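Local atomic coordinates of taurine dioxygenase (Burkholderia xenovorans, PDB entry 5KEU), a protein that probably acts as an iron(II)- and 2-oxoglutarate-dependent dioxygenase of the TauD/TfdA family, here holding a magnesium ion at its metal centre. Residues 121-126 with 222-227; 150-155 with 269-274; 125-130 with 175-180; 171-176 with 226-231. All coordinates share one frame; numbering follows the deposited sequence.

Contact 1. Residues 121-126 with 222-227. With MG (magnesium ion), chain C.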
# COMPACT_ATOMS: atom_id res chain seq x y z
N GLY B 121 -2.48 1.46 12.79
CA GLY B 121 -3.77 1.31 12.17
C GLY B 121 -4.04 -0.06 11.59
O GLY B 121 -5.21 -0.39 11.34
N TRP B 122 -3.00 -0.88 11.38
CA TRP B 122 -3.21 -2.24 10.91
C TRP B 122 -3.81 -3.09 12.01
O TRP B 122 -3.32 -3.07 13.15
CB TRP B 122 -1.90 -2.86 10.45
CG TRP B 122 -1.44 -2.36 9.12
CD1 TRP B 122 -0.58 -1.31 8.87
CD2 TRP B 122 -1.81 -2.90 7.85
NE1 TRP B 122 -0.40 -1.18 7.51
CE2 TRP B 122 -1.14 -2.14 6.86
CE3 TRP B 122 -2.66 -3.94 7.45
CZ2 TRP B 122 -1.28 -2.41 5.50
CZ3 TRP B 122 -2.79 -4.21 6.08
CH2 TRP B 122 -2.11 -3.44 5.13
N HIS B 123 -4.85 -3.86 11.69
CA HIS B 123 -5.51 -4.63 12.75
C HIS B 123 -6.34 -5.76 12.17
O HIS B 123 -6.75 -5.74 11.00
CB HIS B 123 -6.43 -3.75 13.60
CG HIS B 123 -7.58 -3.19 12.82
ND1 HIS B 123 -7.41 -2.21 11.87
CD2 HIS B 123 -8.89 -3.51 12.81
CE1 HIS B 123 -8.58 -1.93 11.32
NE2 HIS B 123 -9.50 -2.70 11.88
N THR B 124 -6.60 -6.74 13.02
CA THR B 124 -7.57 -7.79 12.77
C THR B 124 -8.76 -7.48 13.67
O THR B 124 -8.57 -7.12 14.83
CB THR B 124 -6.97 -9.16 13.08
OG1 THR B 124 -5.80 -9.35 12.24
CG2 THR B 124 -7.94 -10.25 12.76
N ASP B 125 -9.97 -7.55 13.13
CA ASP B 125 -11.11 -7.00 13.87
C ASP B 125 -11.40 -7.76 15.16
O ASP B 125 -11.49 -8.99 15.17
CB ASP B 125 -12.35 -7.00 13.00
CG ASP B 125 -12.32 -5.89 11.97
OD1 ASP B 125 -11.66 -4.84 12.22
OD2 ASP B 125 -12.97 -6.08 10.93
N VAL B 126 -11.61 -7.01 16.24
CA VAL B 126 -12.10 -7.51 17.53
C VAL B 126 -11.24 -8.61 18.12
O VAL B 126 -11.76 -9.50 18.80
CB VAL B 126 -13.56 -8.01 17.44
CG1 VAL B 126 -14.25 -7.85 18.80
CG2 VAL B 126 -14.34 -7.28 16.36
N PRO B 222 -2.01 -5.61 14.90
CA PRO B 222 -1.15 -4.58 15.52
C PRO B 222 -1.89 -3.57 16.40
O PRO B 222 -1.33 -3.14 17.41
CB PRO B 222 -0.47 -3.91 14.31
CG PRO B 222 -0.39 -5.02 13.28
CD PRO B 222 -1.69 -5.83 13.47
N SER B 223 -3.13 -3.20 16.08
CA SER B 223 -3.80 -2.20 16.92
C SER B 223 -4.15 -2.74 18.31
O SER B 223 -4.31 -1.94 19.24
CB SER B 223 -5.08 -1.70 16.26
OG SER B 223 -4.79 -0.96 15.10
N PHE B 224 -4.31 -4.05 18.45
CA PHE B 224 -4.86 -4.60 19.68
C PHE B 224 -3.89 -5.49 20.45
O PHE B 224 -4.04 -5.60 21.67
CB PHE B 224 -6.14 -5.38 19.37
CG PHE B 224 -7.14 -4.55 18.60
CD1 PHE B 224 -7.46 -3.26 19.02
CD2 PHE B 224 -7.69 -5.02 17.42
CE1 PHE B 224 -8.35 -2.47 18.30
CE2 PHE B 224 -8.58 -4.24 16.70
CZ PHE B 224 -8.91 -2.96 17.13
N LEU B 225 -2.91 -6.10 19.79
CA LEU B 225 -1.95 -6.93 20.51
C LEU B 225 -0.99 -6.02 21.28
O LEU B 225 -0.31 -5.18 20.69
CB LEU B 225 -1.19 -7.83 19.52
CG LEU B 225 -0.00 -8.64 20.04
CD1 LEU B 225 -0.42 -9.51 21.25
CD2 LEU B 225 0.57 -9.50 18.91
N LYS B 226 -0.95 -6.19 22.61
CA LYS B 226 -0.21 -5.29 23.48
C LYS B 226 1.07 -5.90 24.05
O LYS B 226 2.03 -5.17 24.28
CB LYS B 226 -1.08 -4.84 24.66
CG LYS B 226 -2.40 -4.23 24.25
CD LYS B 226 -2.18 -3.04 23.31
CE LYS B 226 -3.54 -2.39 23.00
NZ LYS B 226 -3.42 -1.33 21.95
N SER B 227 1.09 -7.20 24.31
CA SER B 227 2.26 -7.80 24.95
C SER B 227 2.33 -9.29 24.63
O SER B 227 1.30 -9.94 24.41
CB SER B 227 2.24 -7.60 26.46
OG SER B 227 1.09 -8.21 27.01
MG MG C . -11.19 -3.07 11.08
O HOH W 1 -2.67 0.86 15.50
O HOH W 2 -13.06 -3.34 10.51
O HOH W 3 -11.19 -1.26 10.02
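This is a backbone-led, second-shell contact at the metal centre: the metal-binding edge strand with Trp122 and His123 rests on the turn Pro222-Ser223-Phe224, which leads into strand 225-228. The carbonyl of Trp122 is the polar focus. It accepts a weak, bent bond from Ser223 N (Trp122 O to Ser223 N 2.9 Å, N-H...O 128°), and the Pro222 ring curls against the same oxygen, its CB 3.2 Å from Trp122 O. Proline has no N-H to offer there but supplies a rigid hydrocarbon surface. One water bridges Gly121 N and Ser223 OG. Phe224 lies alongside His123, both side chains pointing the same way. Phe224 CE2 packs 3.8 Å from His123 CB, while the ring edge meets Thr124 O in plane. His123 CG sits between its own backbone N and carbonyl carbon (chi1 64°), the crowded position, and this swings the ND1 edge of the ring round to Gly121 O. His123 ND1 then donates to Gly121 O at 2.9 Å, a nearly straight bond lying close to the ring plane. Through its other nitrogen, NE2, His123 binds the magnesium ion at 1.9 Å, and Asp125 OD1 joins it at 2.2 Å. His123 and Asp125 form the HxD part of the family's facial triad, completed by His273; Asn323 O is a further ligand. The bond to ND1 probably helps fix the rotation of the imidazole with NE2 turned to the metal.

Contact 2. Residues 150-155 with 269-274. With MG (magnesium ion), chain C; FMT (formic acid), chain Z; FMT (formic acid), chain M.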
# COMPACT_ATOMS: atom_id res chain seq x y z
N THR B 150 -8.73 1.03 1.07
CA THR B 150 -8.48 0.11 2.17
C THR B 150 -7.37 -0.86 1.74
O THR B 150 -7.24 -1.17 0.55
CB THR B 150 -9.76 -0.66 2.54
OG1 THR B 150 -10.84 0.27 2.73
CG2 THR B 150 -9.59 -1.51 3.81
N GLN B 151 -6.57 -1.32 2.70
CA GLN B 151 -5.53 -2.30 2.42
C GLN B 151 -5.69 -3.52 3.33
O GLN B 151 -6.15 -3.40 4.47
CB GLN B 151 -4.14 -1.74 2.61
CG GLN B 151 -3.88 -0.47 1.80
CD GLN B 151 -2.41 -0.16 1.66
OE1 GLN B 151 -1.61 -1.03 1.32
NE2 GLN B 151 -2.03 1.10 1.90
N TRP B 152 -5.27 -4.68 2.83
CA TRP B 152 -5.25 -5.92 3.60
C TRP B 152 -3.86 -6.53 3.51
O TRP B 152 -3.18 -6.38 2.49
CB TRP B 152 -6.27 -6.97 3.06
CG TRP B 152 -7.70 -6.64 3.38
CD1 TRP B 152 -8.47 -7.19 4.38
CD2 TRP B 152 -8.54 -5.69 2.70
NE1 TRP B 152 -9.74 -6.62 4.37
CE2 TRP B 152 -9.80 -5.71 3.35
CE3 TRP B 152 -8.35 -4.84 1.62
CZ2 TRP B 152 -10.87 -4.90 2.94
CZ3 TRP B 152 -9.42 -4.03 1.21
CH2 TRP B 152 -10.66 -4.08 1.86
N THR B 153 -3.47 -7.27 4.54
CA THR B 153 -2.23 -8.02 4.46
C THR B 153 -2.50 -9.49 4.79
O THR B 153 -3.42 -9.83 5.54
CB THR B 153 -1.16 -7.43 5.39
OG1 THR B 153 0.09 -8.10 5.16
CG2 THR B 153 -1.57 -7.56 6.88
N ASN B 154 -1.68 -10.35 4.19
CA ASN B 154 -1.84 -11.80 4.27
C ASN B 154 -0.98 -12.32 5.42
O ASN B 154 0.24 -12.42 5.29
CB ASN B 154 -1.45 -12.44 2.94
CG ASN B 154 -1.64 -13.95 2.92
OD1 ASN B 154 -1.68 -14.59 3.97
ND2 ASN B 154 -1.75 -14.52 1.73
N LEU B 155 -1.62 -12.67 6.53
CA LEU B 155 -0.89 -13.10 7.72
C LEU B 155 -0.54 -14.58 7.70
O LEU B 155 0.32 -15.02 8.48
CB LEU B 155 -1.72 -12.77 8.98
CG LEU B 155 -1.99 -11.28 9.21
CD1 LEU B 155 -2.83 -10.98 10.47
CD2 LEU B 155 -0.66 -10.55 9.33
N ARG B 269 -9.57 -14.47 9.87
CA ARG B 269 -8.69 -15.44 10.49
C ARG B 269 -7.31 -15.46 9.85
O ARG B 269 -6.40 -16.10 10.40
CB ARG B 269 -9.32 -16.83 10.41
CG ARG B 269 -10.73 -16.89 10.99
CD ARG B 269 -11.46 -18.17 10.57
NE ARG B 269 -11.67 -18.19 9.12
CZ ARG B 269 -12.39 -19.10 8.48
NH1 ARG B 269 -13.03 -20.06 9.14
NH2 ARG B 269 -12.48 -19.04 7.16
N ALA B 270 -7.13 -14.77 8.72
CA ALA B 270 -5.89 -14.86 7.96
C ALA B 270 -5.36 -13.50 7.52
O ALA B 270 -4.39 -13.45 6.77
CB ALA B 270 -6.09 -15.75 6.72
N THR B 271 -5.98 -12.40 7.97
CA THR B 271 -5.62 -11.08 7.48
C THR B 271 -5.61 -10.07 8.61
O THR B 271 -6.20 -10.29 9.67
CB THR B 271 -6.61 -10.55 6.42
OG1 THR B 271 -7.93 -10.46 6.99
CG2 THR B 271 -6.63 -11.44 5.18
N ALA B 272 -4.94 -8.96 8.35
CA ALA B 272 -5.19 -7.69 9.02
C ALA B 272 -5.50 -6.68 7.93
O ALA B 272 -5.18 -6.90 6.76
CB ALA B 272 -3.99 -7.23 9.87
N HIS B 273 -6.12 -5.56 8.31
CA HIS B 273 -6.44 -4.54 7.32
C HIS B 273 -6.18 -3.15 7.90
O HIS B 273 -5.95 -2.97 9.10
CB HIS B 273 -7.88 -4.65 6.81
CG HIS B 273 -8.91 -4.59 7.91
ND1 HIS B 273 -9.25 -5.69 8.66
CD2 HIS B 273 -9.63 -3.56 8.40
CE1 HIS B 273 -10.14 -5.35 9.57
NE2 HIS B 273 -10.39 -4.06 9.44
N LEU B 274 -6.19 -2.17 7.00
CA LEU B 274 -5.80 -0.80 7.28
C LEU B 274 -6.89 0.10 6.73
O LEU B 274 -7.06 0.18 5.50
CB LEU B 274 -4.44 -0.47 6.64
CG LEU B 274 -3.97 0.98 6.81
CD1 LEU B 274 -3.58 1.30 8.26
CD2 LEU B 274 -2.81 1.31 5.84
MG MG C . -11.19 -3.07 11.08
C FMT Z . -12.23 0.22 6.41
O1 FMT Z . -11.91 -0.83 6.98
O2 FMT Z . -11.83 0.56 5.29
C FMT M . -4.11 4.20 1.87
O1 FMT M . -3.80 3.39 2.76
O2 FMT M . -4.61 5.32 2.07
O HOH W 2 -13.06 -3.34 10.51
O HOH W 3 -11.19 -1.26 10.02
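Trp152 and His273 face each other as a non-hydrogen-bonded pair in the antiparallel ladder of strands 150-154 and 271-274, part of the double-stranded beta-helix core of this cupin-clan family. The His273 side chain begins close in: CB lies 3.2 Å from Gln151 O and makes a CH-pi contact over the five-membered ring of Trp152, 3.7 Å from His273 CB to the ring centroid. Thr150 CG2 presses on the same face of the indole. With CG flanked by the backbone N and carbonyl carbon (chi1 57°), the imidazole then leads away from the ladder; His273 CG is still 4.2 Å from Trp152 NE1, the two ring planes turned 39° apart. Farther out, CD2 approaches a formic acid molecule probably taken up from the crystallisation liquor, which also accepts a bond from Thr150 OG1. At the tip, His273 NE2 binds the magnesium ion at 2.1 Å, beside His123 and Asp125.

Backbone bonds of the neighbouring pairs flank His273. Gln151 pairs with Leu274 through two bonds, the shorter being Leu274 N to Gln151 O at 2.8 Å. Thr153 N reaches Ala272 O at 2.8 Å, with a weak return bond, and just past the ladder Leu155 N, at the start of a helix, bonds Ala270 O. On the face opposite the histidine, small Ala272 admits Leu155, whose CD1 is 4.0 Å from Ala272 CB, while Pro250 of the second subunit packs on Gln151 and Leu274. The indole face under CB and the paired backbone probably restrict how the metal-binding imidazole can move.

Contact 3. Residues 125-130 with 175-180. With MG (magnesium ion), chain C; FMT (formic acid), chain D.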
# COMPACT_ATOMS: atom_id res chain seq x y z
N ASP B 125 -9.97 -7.55 13.13
CA ASP B 125 -11.11 -7.00 13.87
C ASP B 125 -11.40 -7.76 15.16
O ASP B 125 -11.49 -8.99 15.17
CB ASP B 125 -12.35 -7.00 13.00
CG ASP B 125 -12.32 -5.89 11.97
OD1 ASP B 125 -11.66 -4.84 12.22
OD2 ASP B 125 -12.97 -6.08 10.93
N VAL B 126 -11.61 -7.01 16.24
CA VAL B 126 -12.10 -7.51 17.53
C VAL B 126 -11.24 -8.61 18.12
O VAL B 126 -11.76 -9.50 18.80
CB VAL B 126 -13.56 -8.01 17.44
CG1 VAL B 126 -14.25 -7.85 18.80
CG2 VAL B 126 -14.34 -7.28 16.36
N THR B 127 -9.93 -8.57 17.88
CA THR B 127 -9.12 -9.62 18.50
C THR B 127 -8.96 -9.42 20.01
O THR B 127 -8.42 -10.31 20.67
CB THR B 127 -7.74 -9.76 17.85
OG1 THR B 127 -7.00 -8.53 17.94
CG2 THR B 127 -7.89 -10.17 16.39
N ALA B 128 -9.45 -8.31 20.58
CA ALA B 128 -9.50 -8.25 22.03
C ALA B 128 -10.54 -9.20 22.62
O ALA B 128 -10.52 -9.42 23.83
CB ALA B 128 -9.81 -6.82 22.53
N ALA B 129 -11.43 -9.76 21.80
CA ALA B 129 -12.48 -10.64 22.30
C ALA B 129 -12.05 -12.10 22.20
O ALA B 129 -11.14 -12.46 21.46
CB ALA B 129 -13.78 -10.45 21.54
N LEU B 130 -12.76 -12.95 22.94
CA LEU B 130 -12.41 -14.37 22.97
C LEU B 130 -12.60 -15.02 21.61
O LEU B 130 -11.79 -15.87 21.20
CB LEU B 130 -13.25 -15.09 24.03
CG LEU B 130 -12.98 -16.60 24.12
CD1 LEU B 130 -11.51 -16.92 24.41
CD2 LEU B 130 -13.90 -17.24 25.17
N GLY B 175 -0.17 -14.01 23.17
CA GLY B 175 -0.20 -12.56 23.22
C GLY B 175 -1.50 -12.06 23.82
O GLY B 175 -2.55 -12.68 23.66
N VAL B 176 -1.41 -10.95 24.56
CA VAL B 176 -2.57 -10.33 25.19
C VAL B 176 -3.06 -9.20 24.30
O VAL B 176 -2.32 -8.27 23.99
CB VAL B 176 -2.23 -9.80 26.59
CG1 VAL B 176 -3.46 -9.12 27.19
CG2 VAL B 176 -1.77 -10.93 27.48
N HIS B 177 -4.33 -9.28 23.91
CA HIS B 177 -4.99 -8.27 23.09
C HIS B 177 -5.96 -7.50 23.97
O HIS B 177 -6.70 -8.11 24.75
CB HIS B 177 -5.78 -8.91 21.95
CG HIS B 177 -4.95 -9.72 21.00
ND1 HIS B 177 -5.00 -9.53 19.63
CD2 HIS B 177 -4.09 -10.75 21.21
CE1 HIS B 177 -4.18 -10.39 19.04
NE2 HIS B 177 -3.63 -11.14 19.97
N ARG B 178 -5.99 -6.17 23.82
CA ARG B 178 -6.83 -5.33 24.66
C ARG B 178 -7.54 -4.29 23.82
O ARG B 178 -6.99 -3.81 22.82
CB ARG B 178 -6.03 -4.56 25.73
CG ARG B 178 -5.16 -5.42 26.63
CD ARG B 178 -4.45 -4.55 27.66
NE ARG B 178 -3.48 -5.33 28.42
CZ ARG B 178 -3.73 -5.87 29.61
NH1 ARG B 178 -4.91 -5.69 30.18
NH2 ARG B 178 -2.79 -6.57 30.23
N PHE B 179 -8.74 -3.92 24.26
CA PHE B 179 -9.51 -2.85 23.65
C PHE B 179 -10.31 -2.15 24.74
O PHE B 179 -10.95 -2.82 25.56
CB PHE B 179 -10.46 -3.37 22.59
CG PHE B 179 -11.35 -2.31 22.00
CD1 PHE B 179 -10.81 -1.34 21.17
CD2 PHE B 179 -12.70 -2.28 22.29
CE1 PHE B 179 -11.62 -0.35 20.63
CE2 PHE B 179 -13.52 -1.30 21.75
CZ PHE B 179 -12.97 -0.34 20.92
N THR B 180 -10.29 -0.82 24.72
CA THR B 180 -11.08 -0.01 25.65
C THR B 180 -12.12 0.75 24.86
O THR B 180 -11.77 1.64 24.07
CB THR B 180 -10.18 0.96 26.43
OG1 THR B 180 -9.24 0.21 27.20
CG2 THR B 180 -11.02 1.82 27.36
MG MG C . -11.19 -3.07 11.08
C FMT D . -5.98 -0.54 25.98
O1 FMT D . -7.04 -0.46 25.35
O2 FMT D . -4.88 -0.25 25.51
O HOH W 2 -13.06 -3.34 10.51
O HOH W 3 -11.19 -1.26 10.02
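The loop that follows the HxD metal-binding motif lies against strand 174-179, joined to it mainly through Thr127 and Ala128 on one side and His177 and Phe179 on the other. Thr127 OG1 meets His177 ND1 at 2.8 Å, a hydrogen bond in which either group could be the donor. The hydroxyl arrives at the edge of the imidazole, near its plane. It gets there because OG1 is set between the backbone N and carbonyl carbon of Thr127 (chi1 60°). The hydroxyl also bonds with Ser221 OG, so threonine links two neighbours at once. The CB methylene of the histidine also packs: His177 CB is 3.3 Å from Thr127 O and 3.8 Å from Ala128 CA.

Upstream lies metal-binding Asp125, and Val126, at a positive phi of 57°, swings the chain into a type I beta turn running to Ala129 and closed by Ala129 N to Val126 O at 3.0 Å. This turn carries the chain from the metal centre to the beta-sheet that holds strands 174-179, 200-209 and 225-228. Its Ala128 methyl fits against the strand backbone, with Ala128 CB 3.5 Å from Phe179 CB; the short side chain suits such close packing. His177 and Phe179, two apart in the strand, both set out toward the loop. Phe179 then diverges: its CG is anti to the backbone N (chi1 176°), and the ring leads away toward Ala319 of helix 313-322 and the C-terminal Asn323. The His177 ring also packs edge-to-face with that of His204 of strand 200-209.

Contact 4. Residues 171-176 with 226-231. With FMT (formic acid), chain R.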
# COMPACT_ATOMS: atom_id res chain seq x y z
N ASP B 171 5.56 -20.02 17.36
CA ASP B 171 4.59 -21.11 17.54
C ASP B 171 4.22 -21.27 19.01
O ASP B 171 3.09 -21.65 19.34
CB ASP B 171 5.16 -22.44 17.04
CG ASP B 171 5.07 -22.62 15.53
OD1 ASP B 171 4.47 -21.81 14.81
OD2 ASP B 171 5.63 -23.63 15.06
N GLY B 172 5.20 -21.07 19.90
CA GLY B 172 5.01 -21.35 21.31
C GLY B 172 4.58 -20.16 22.14
O GLY B 172 4.44 -20.28 23.36
N LEU B 173 4.35 -19.01 21.51
CA LEU B 173 4.09 -17.77 22.24
C LEU B 173 2.61 -17.42 22.23
O LEU B 173 1.86 -17.77 21.31
CB LEU B 173 4.89 -16.62 21.63
CG LEU B 173 6.41 -16.75 21.71
CD1 LEU B 173 7.07 -15.56 21.02
CD2 LEU B 173 6.87 -16.87 23.17
N ARG B 174 2.19 -16.72 23.29
CA ARG B 174 0.83 -16.21 23.44
C ARG B 174 0.91 -14.69 23.56
O ARG B 174 1.93 -14.15 23.99
CB ARG B 174 0.17 -16.81 24.69
CG ARG B 174 0.35 -18.35 24.80
CD ARG B 174 -0.77 -19.06 24.09
NE ARG B 174 -2.01 -18.95 24.85
CZ ARG B 174 -3.16 -19.51 24.49
NH1 ARG B 174 -3.24 -20.24 23.38
NH2 ARG B 174 -4.24 -19.34 25.25
N GLY B 175 -0.17 -14.01 23.17
CA GLY B 175 -0.20 -12.56 23.22
C GLY B 175 -1.50 -12.06 23.82
O GLY B 175 -2.55 -12.68 23.66
N VAL B 176 -1.41 -10.95 24.56
CA VAL B 176 -2.57 -10.33 25.19
C VAL B 176 -3.06 -9.20 24.30
O VAL B 176 -2.32 -8.27 23.99
CB VAL B 176 -2.23 -9.80 26.59
CG1 VAL B 176 -3.46 -9.12 27.19
CG2 VAL B 176 -1.77 -10.93 27.48
N LYS B 226 -0.95 -6.19 22.61
CA LYS B 226 -0.21 -5.29 23.48
C LYS B 226 1.07 -5.90 24.05
O LYS B 226 2.03 -5.17 24.28
CB LYS B 226 -1.08 -4.84 24.66
CG LYS B 226 -2.40 -4.23 24.25
CD LYS B 226 -2.18 -3.04 23.31
CE LYS B 226 -3.54 -2.39 23.00
NZ LYS B 226 -3.42 -1.33 21.95
N SER B 227 1.09 -7.20 24.31
CA SER B 227 2.26 -7.80 24.95
C SER B 227 2.33 -9.29 24.63
O SER B 227 1.30 -9.94 24.41
CB SER B 227 2.24 -7.60 26.46
OG SER B 227 1.09 -8.21 27.01
N ILE B 228 3.55 -9.81 24.65
CA ILE B 228 3.79 -11.25 24.54
C ILE B 228 3.88 -11.82 25.95
O ILE B 228 4.61 -11.30 26.80
CB ILE B 228 5.08 -11.52 23.75
CG1 ILE B 228 4.89 -11.01 22.31
CG2 ILE B 228 5.45 -13.02 23.78
CD1 ILE B 228 6.16 -11.08 21.43
N VAL B 229 3.11 -12.88 26.21
CA VAL B 229 3.05 -13.47 27.55
C VAL B 229 4.40 -14.09 27.90
O VAL B 229 5.00 -14.81 27.09
CB VAL B 229 1.94 -14.52 27.61
CG1 VAL B 229 1.93 -15.20 28.99
CG2 VAL B 229 0.59 -13.87 27.28
N GLY B 230 4.87 -13.85 29.12
CA GLY B 230 5.98 -14.62 29.64
C GLY B 230 7.35 -14.13 29.27
O GLY B 230 8.34 -14.78 29.64
N VAL B 231 7.47 -13.02 28.54
CA VAL B 231 8.76 -12.40 28.26
C VAL B 231 8.80 -11.03 28.95
O VAL B 231 7.78 -10.52 29.42
CB VAL B 231 9.03 -12.29 26.75
CG1 VAL B 231 8.84 -13.68 26.08
CG2 VAL B 231 8.10 -11.26 26.07
C FMT R . -0.42 -21.24 21.33
O1 FMT R . -1.39 -21.66 21.97
O2 FMT R . 0.65 -20.83 21.80
O HOH W 4 4.00 -16.78 25.52
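Leu173, just ahead of strand 174-179, touches Ile228 with its branched tip, Leu173 CD1 lying 4.1 Å from Ile228 CG2. Both are apolar and reach further hydrophobic partners, Leu206 for Leu173 and Leu239 and Leu240 of helix 233-247 for Ile228. Arg174 follows: its O accepts a nearly straight bond from Val229 N at 2.8 Å, and a water joins its N to Val229 O. Only the base of the side chain packs here, Arg174 CB against Val229 CG2; beyond CG the chain bends away, its guanidinium forming a salt bridge with Glu203 and a bond to a formic acid molecule. Gly175 pairs with Ile228, and Gly175 CA makes a CA-H...O contact of 3.2 Å with Ser227 O; a CB here would lie close to the same oxygen. Val176 ends the run. Val176 N donates to Ser227 O at 2.9 Å, and Val176 O accepts from Lys226 N at 2.8 Å, so two residues face one in a classic beta bulge. Val176 CG2 also meets Val229 CG2 at 3.8 Å, the side chains crossing at about a right angle. The chemistry is that of an antiparallel pair, with backbone bonds setting the register and branched aliphatic groups packing alongside, while the charged end of Arg174 is satisfied elsewhere.

In the fold
Contacts 1, 2 and 3 gather round one magnesium ion, contact 4 beyond them. Strand 122-123 of contact 1 borders strand 271-274 of contact 2 in one antiparallel sheet; the centres of the two contacts are about 11 Å apart, and their segments alternate along the chain. Contact 3 shares Asp125 and Val126 with contact 1, with centres about 7 Å apart. Contacts 3 and 4 use strand 174-179, and contacts 1 and 4 strand 225-228, in a second sheet. Contact 4 is about 21 Å from contact 2 between centres, and the two do not touch. The metal-binding core is thus joined, through residues 121-130, to the outer sheet.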